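Local coordinates for variant surface glycoprotein MITAT 1.1 (Trypanosoma brucei brucei, PDB 5LY9) that forms the dense surface coat of the parasite, whose serial replacement by antigenically distinct versions lets the trypanosome evade the host immune response, at residues A[37-42]-A[74-79]; A[46-51]-A[335-340]. One frame throughout, in Å; residues are numbered along the deposited sequence.

Contact 1. Residues A[37-42]-A[74-79]; sequences SNIQKI and RKTNGG. With NAG (2-acetamido-2-deoxy-beta-D-glucopyranose), chain C.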
loop_
_atom_site.group_PDB
_atom_site.type_symbol
_atom_site.label_atom_id
_atom_site.label_comp_id
_atom_site.label_asym_id
_atom_site.label_seq_id
_atom_site.Cartn_x
_atom_site.Cartn_y
_atom_site.Cartn_z
ATOM N N SER A 37 -3.894 10.584 8.999
ATOM C CA SER A 37 -4.106 11.293 10.206
ATOM C C SER A 37 -3.818 12.797 10.062
ATOM O O SER A 37 -4.597 13.615 10.514
ATOM C CB SER A 37 -3.271 10.699 11.337
ATOM O OG SER A 37 -3.451 11.437 12.509
ATOM N N ASN A 38 -2.710 13.134 9.448
ATOM C CA ASN A 38 -2.377 14.541 9.159
ATOM C C ASN A 38 -3.413 15.243 8.280
ATOM O O ASN A 38 -3.836 16.374 8.571
ATOM C CB ASN A 38 -0.998 14.693 8.531
ATOM C CG ASN A 38 0.138 14.581 9.534
ATOM O OD1 ASN A 38 -0.072 14.432 10.759
ATOM N ND2 ASN A 38 1.335 14.711 9.032
ATOM N N ILE A 39 -3.851 14.545 7.256
ATOM C CA ILE A 39 -4.949 15.072 6.406
ATOM C C ILE A 39 -6.207 15.343 7.218
ATOM O O ILE A 39 -6.866 16.379 7.086
ATOM C CB ILE A 39 -5.222 14.078 5.247
ATOM C CG1 ILE A 39 -4.062 14.136 4.239
ATOM C CG2 ILE A 39 -6.537 14.418 4.534
ATOM C CD1 ILE A 39 -3.988 12.990 3.235
ATOM N N GLN A 40 -6.551 14.384 8.047
ATOM C CA GLN A 40 -7.647 14.529 9.021
ATOM C C GLN A 40 -7.549 15.656 9.976
ATOM O O GLN A 40 -8.568 16.314 10.214
ATOM C CB GLN A 40 -7.970 13.258 9.780
ATOM C CG GLN A 40 -8.449 12.100 8.891
ATOM C CD GLN A 40 -8.521 10.825 9.718
ATOM O OE1 GLN A 40 -7.527 10.430 10.358
ATOM N NE2 GLN A 40 -9.696 10.193 9.739
ATOM N N LYS A 41 -6.363 15.858 10.535
ATOM C CA LYS A 41 -6.149 16.944 11.468
ATOM C C LYS A 41 -6.367 18.285 10.761
ATOM O O LYS A 41 -6.871 19.221 11.374
ATOM C CB LYS A 41 -4.724 16.895 12.001
ATOM C CG LYS A 41 -4.540 15.733 12.960
ATOM C CD LYS A 41 -3.108 15.723 13.490
ATOM C CE LYS A 41 -2.930 14.528 14.424
ATOM N NZ LYS A 41 -1.518 14.412 14.821
ATOM N N ILE A 42 -5.935 18.394 9.506
ATOM C CA ILE A 42 -6.119 19.638 8.752
ATOM C C ILE A 42 -7.565 19.822 8.370
ATOM O O ILE A 42 -8.084 20.986 8.412
ATOM C CB ILE A 42 -5.163 19.714 7.545
ATOM C CG1 ILE A 42 -3.699 19.686 8.014
ATOM C CG2 ILE A 42 -5.280 21.007 6.780
ATOM C CD1 ILE A 42 -2.770 19.450 6.867
ATOM N N ARG A 74 -7.676 24.068 1.432
ATOM C CA ARG A 74 -6.725 23.722 0.353
ATOM C C ARG A 74 -5.771 22.660 0.799
ATOM O O ARG A 74 -5.435 21.759 0.032
ATOM C CB ARG A 74 -5.933 24.932 -0.205
ATOM C CG ARG A 74 -6.751 25.791 -1.123
ATOM C CD ARG A 74 -5.851 26.566 -2.080
ATOM N NE ARG A 74 -6.625 27.397 -2.966
ATOM C CZ ARG A 74 -6.114 28.290 -3.781
ATOM N NH1 ARG A 74 -4.785 28.464 -3.889
ATOM N NH2 ARG A 74 -6.923 29.015 -4.514
ATOM N N LYS A 75 -5.274 22.781 2.021
ATOM C CA LYS A 75 -4.242 21.879 2.471
ATOM C C LYS A 75 -4.761 20.470 2.687
ATOM O O LYS A 75 -4.071 19.511 2.332
ATOM C CB LYS A 75 -3.549 22.373 3.705
ATOM C CG LYS A 75 -2.655 23.588 3.387
ATOM C CD LYS A 75 -1.386 23.255 2.555
ATOM C CE LYS A 75 -0.390 22.435 3.340
ATOM N NZ LYS A 75 0.624 21.689 2.585
ATOM N N THR A 76 -5.945 20.302 3.276
ATOM C CA THR A 76 -6.463 18.949 3.453
ATOM C C THR A 76 -6.944 18.335 2.133
ATOM O O THR A 76 -6.647 17.216 1.813
ATOM C CB THR A 76 -7.550 18.910 4.530
ATOM O OG1 THR A 76 -7.866 17.554 4.778
ATOM C CG2 THR A 76 -8.802 19.693 4.120
ATOM N N ASN A 77 -7.595 19.119 1.298
ATOM C CA ASN A 77 -8.136 18.617 0.058
ATOM C C ASN A 77 -7.024 18.292 -0.915
ATOM O O ASN A 77 -7.026 17.232 -1.532
ATOM C CB ASN A 77 -9.088 19.624 -0.503
ATOM C CG ASN A 77 -10.331 19.800 0.351
ATOM O OD1 ASN A 77 -10.822 18.857 0.957
ATOM N ND2 ASN A 77 -10.879 21.001 0.315
ATOM N N GLY A 78 -6.003 19.137 -0.957
ATOM C CA GLY A 78 -4.851 18.944 -1.838
ATOM C C GLY A 78 -4.007 17.793 -1.297
ATOM O O GLY A 78 -3.444 17.010 -2.063
ATOM N N GLY A 79 -3.872 17.697 0.008
ATOM C CA GLY A 79 -3.147 16.564 0.644
ATOM C C GLY A 79 -3.731 15.194 0.306
ATOM O O GLY A 79 -2.996 14.254 -0.110
HETATM C C1 NAG C . -2.041 22.323 11.163
HETATM C C2 NAG C . -2.099 21.050 11.993
HETATM C C3 NAG C . -3.375 20.928 12.747
HETATM C C4 NAG C . -3.541 22.202 13.587
HETATM C C5 NAG C . -3.492 23.427 12.687
HETATM C C6 NAG C . -3.575 24.777 13.414
HETATM C C7 NAG C . -0.856 19.120 11.159
HETATM C C8 NAG C . -0.790 17.939 10.230
HETATM N N2 NAG C . -1.950 19.888 11.124
HETATM O O3 NAG C . -3.308 19.804 13.615
HETATM O O4 NAG C . -4.829 22.126 14.190
HETATM O O5 NAG C . -2.253 23.438 12.025
HETATM O O6 NAG C . -2.630 24.798 14.495
HETATM O O7 NAG C . 0.064 19.387 11.898
#
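T76 turns its hydroxyl across the interface of two antiparallel helices and donates to the backbone of the partner helix: OG1 lies 2.8 Å from I39 O, approaching from above the carbonyl plane. With OG1 anti to its own backbone N (chi1 -172°), this small branched residue faces I39, the residue whose CA is nearest its own; the axes of the two short segments approach to 8.5 Å. I39 crosses T76 obliquely, its CG2 3.4 Å from T76 OG1, while its CG1 branch, beside the backbone N, brings CD1 against the backbone of G79, 3.7 Å from its C. G79 has no side chain, so the isoleucine can lie against bare backbone. One turn on, I42 points at the partner and presses CG2, anti to its backbone N, 3.6 Å from T76 N and also against K75 CB; its other branch, CG1, lies 3.6 Å from N2 of NAG in chain C. The acetamide methyl C8 of this sugar rests on N38, 3.6 Å from its CG. The contact is part of the antiparallel coiled coil of helices 24-55 and 62-114, typical of A-type VSG N-terminal domains; helix 275-285 flanks R74, and L80 of the second subunit packs on I39.

Contact 2. Residues A[46-51]-A[335-340]; sequences EYKVSI and APLGKI. With NAG (2-acetamido-2-deoxy-beta-D-glucopyranose), chain B.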
loop_
_atom_site.group_PDB
_atom_site.type_symbol
_atom_site.label_atom_id
_atom_site.label_comp_id
_atom_site.label_asym_id
_atom_site.label_seq_id
_atom_site.Cartn_x
_atom_site.Cartn_y
_atom_site.Cartn_z
ATOM N N GLU A 46 -10.036 22.973 9.329
ATOM C CA GLU A 46 -10.980 23.561 8.440
ATOM C C GLU A 46 -12.357 23.641 9.072
ATOM O O GLU A 46 -13.015 24.681 9.059
ATOM C CB GLU A 46 -11.020 22.796 7.105
ATOM C CG GLU A 46 -12.026 23.362 6.118
ATOM C CD GLU A 46 -12.343 22.491 4.942
ATOM O OE1 GLU A 46 -11.704 21.462 4.724
ATOM O OE2 GLU A 46 -13.266 22.851 4.176
ATOM N N TYR A 47 -12.777 22.516 9.651
ATOM C CA TYR A 47 -14.102 22.453 10.266
ATOM C C TYR A 47 -14.241 23.440 11.445
ATOM O O TYR A 47 -15.235 24.126 11.582
ATOM C CB TYR A 47 -14.446 21.053 10.709
ATOM C CG TYR A 47 -15.006 20.113 9.683
ATOM C CD1 TYR A 47 -16.036 20.493 8.857
ATOM C CD2 TYR A 47 -14.627 18.789 9.636
ATOM C CE1 TYR A 47 -16.577 19.629 7.889
ATOM C CE2 TYR A 47 -15.191 17.922 8.701
ATOM C CZ TYR A 47 -16.168 18.345 7.843
ATOM O OH TYR A 47 -16.806 17.478 6.974
ATOM N N LYS A 48 -13.227 23.512 12.293
ATOM C CA LYS A 48 -13.291 24.375 13.488
ATOM C C LYS A 48 -13.448 25.799 13.081
ATOM O O LYS A 48 -14.286 26.509 13.619
ATOM C CB LYS A 48 -12.091 24.184 14.423
ATOM C CG LYS A 48 -12.099 22.792 15.010
ATOM C CD LYS A 48 -11.101 22.565 16.104
ATOM C CE LYS A 48 -10.537 21.173 16.106
ATOM N NZ LYS A 48 -9.770 20.919 17.343
ATOM N N VAL A 49 -12.615 26.253 12.145
ATOM C CA VAL A 49 -12.741 27.670 11.693
ATOM C C VAL A 49 -14.085 27.882 11.036
ATOM O O VAL A 49 -14.740 28.894 11.274
ATOM C CB VAL A 49 -11.560 28.128 10.805
ATOM C CG1 VAL A 49 -11.676 29.599 10.548
ATOM C CG2 VAL A 49 -10.193 27.824 11.464
ATOM N N SER A 50 -14.550 26.914 10.236
ATOM C CA SER A 50 -15.861 27.016 9.585
ATOM C C SER A 50 -17.015 27.134 10.576
ATOM O O SER A 50 -17.960 27.916 10.375
ATOM C CB SER A 50 -16.152 25.828 8.698
ATOM O OG SER A 50 -15.162 25.632 7.666
ATOM N N ILE A 51 -16.966 26.334 11.640
ATOM C CA ILE A 51 -17.966 26.357 12.658
ATOM C C ILE A 51 -17.968 27.724 13.393
ATOM O O ILE A 51 -19.017 28.317 13.617
ATOM C CB ILE A 51 -17.725 25.209 13.698
ATOM C CG1 ILE A 51 -18.019 23.820 13.090
ATOM C CG2 ILE A 51 -18.527 25.492 14.968
ATOM C CD1 ILE A 51 -17.299 22.666 13.806
ATOM N N ALA A 335 -18.588 21.804 25.032
ATOM C CA ALA A 335 -17.130 21.654 24.903
ATOM C C ALA A 335 -16.497 22.741 24.010
ATOM O O ALA A 335 -17.085 23.167 23.056
ATOM C CB ALA A 335 -16.797 20.292 24.339
ATOM N N PRO A 336 -15.263 23.125 24.293
ATOM C CA PRO A 336 -14.617 24.081 23.445
ATOM C C PRO A 336 -14.097 23.355 22.187
ATOM O O PRO A 336 -13.758 22.190 22.216
ATOM C CB PRO A 336 -13.506 24.603 24.318
ATOM C CG PRO A 336 -13.108 23.479 25.170
ATOM C CD PRO A 336 -14.352 22.601 25.321
ATOM N N LEU A 337 -14.074 24.051 21.058
ATOM C CA LEU A 337 -13.648 23.446 19.805
ATOM C C LEU A 337 -12.304 22.811 19.930
ATOM O O LEU A 337 -12.036 21.777 19.317
ATOM C CB LEU A 337 -13.662 24.473 18.642
ATOM C CG LEU A 337 -15.037 24.794 18.053
ATOM C CD1 LEU A 337 -15.040 25.973 17.093
ATOM C CD2 LEU A 337 -15.586 23.542 17.345
ATOM N N GLY A 338 -11.413 23.467 20.666
ATOM C CA GLY A 338 -10.087 22.927 20.903
ATOM C C GLY A 338 -10.095 21.512 21.537
ATOM O O GLY A 338 -9.096 20.838 21.436
ATOM N N LYS A 339 -11.186 21.059 22.133
ATOM C CA LYS A 339 -11.208 19.664 22.635
ATOM C C LYS A 339 -11.939 18.704 21.745
ATOM O O LYS A 339 -12.134 17.547 22.145
ATOM C CB LYS A 339 -11.844 19.647 24.003
ATOM C CG LYS A 339 -10.874 20.214 25.045
ATOM C CD LYS A 339 -11.595 20.460 26.348
ATOM C CE LYS A 339 -10.667 20.424 27.569
ATOM N NZ LYS A 339 -11.460 20.843 28.756
ATOM N N ILE A 340 -12.395 19.140 20.564
ATOM C CA ILE A 340 -13.220 18.249 19.722
ATOM C C ILE A 340 -12.346 17.997 18.496
ATOM O O ILE A 340 -12.012 18.941 17.797
ATOM C CB ILE A 340 -14.531 18.961 19.263
ATOM C CG1 ILE A 340 -15.358 19.386 20.482
ATOM C CG2 ILE A 340 -15.324 18.058 18.349
ATOM C CD1 ILE A 340 -16.524 20.328 20.233
HETATM C C1 NAG B . -4.782 22.257 15.594
HETATM C C2 NAG B . -6.164 22.628 16.037
HETATM C C3 NAG B . -6.321 22.629 17.558
HETATM C C4 NAG B . -5.791 21.325 18.162
HETATM C C5 NAG B . -4.380 21.136 17.621
HETATM C C6 NAG B . -3.659 19.904 18.134
HETATM C C7 NAG B . -7.701 24.113 14.894
HETATM C C8 NAG B . -8.058 25.523 14.576
HETATM N N2 NAG B . -6.595 23.948 15.581
HETATM O O3 NAG B . -7.703 22.821 17.967
HETATM O O4 NAG B . -5.942 21.258 19.627
HETATM O O5 NAG B . -4.424 21.028 16.173
HETATM O O6 NAG B . -4.443 18.791 17.794
HETATM O O7 NAG B . -8.333 23.162 14.504
#
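Three oxygens receive the amino group of K48, two from the protein and one from the glycan. NZ donates to L337 O at 3.1 Å, coming in above the carbonyl plane, and more weakly to I340 O at 3.0 Å; its bond to O3 of NAG in chain B measures 2.9 Å. D320, through OD1, is also hydrogen-bonded to this sugar. L337 O accepts from I340 N as well, so this one carbonyl serves two donors. A long, flexible lysine suits the place because its chain, bent at chi3 (-145°), can carry NZ from helix 24-55 over to the short 3-10 turn 337-339. Van der Waals contacts come from the methylenes, K48 CD lying 3.3 Å from O7 of NAG in chain B and 4.1 Å from L337 CB, and from L337 CD1, which settles against K48 O. Apolar packing follows one turn along the helix, where I51 and L337 cross obliquely, CD1 to CD2 at 4.0 Å. Both also touch I324 of strand 323-324; buried side chains without polar groups to satisfy suit this shared patch. A buried lysine surrounded by carbonyl and sugar oxygens probably stays protonated, so that one nitrogen links helix, turn and glycan.

Each contact takes one segment from the long helix 24-55; their centres are about 15 Å apart, and they meet where T76 CG2 packs against E46 OE1. Along the chain their segments come in the order 37-42, 46-51, 74-79 and 335-340. Contact 1 joins the helix to its sequence neighbour, helix 62-114, whereas contact 2 brings in a segment from near the C-terminal end of this chain, beside helix 343-367. One glycan runs past both, its first sugar against contact 1 and the next NAG against contact 2. Both also touch the second subunit, so the helical core, the glycan and the dimer interface come together in this region of the coat protein.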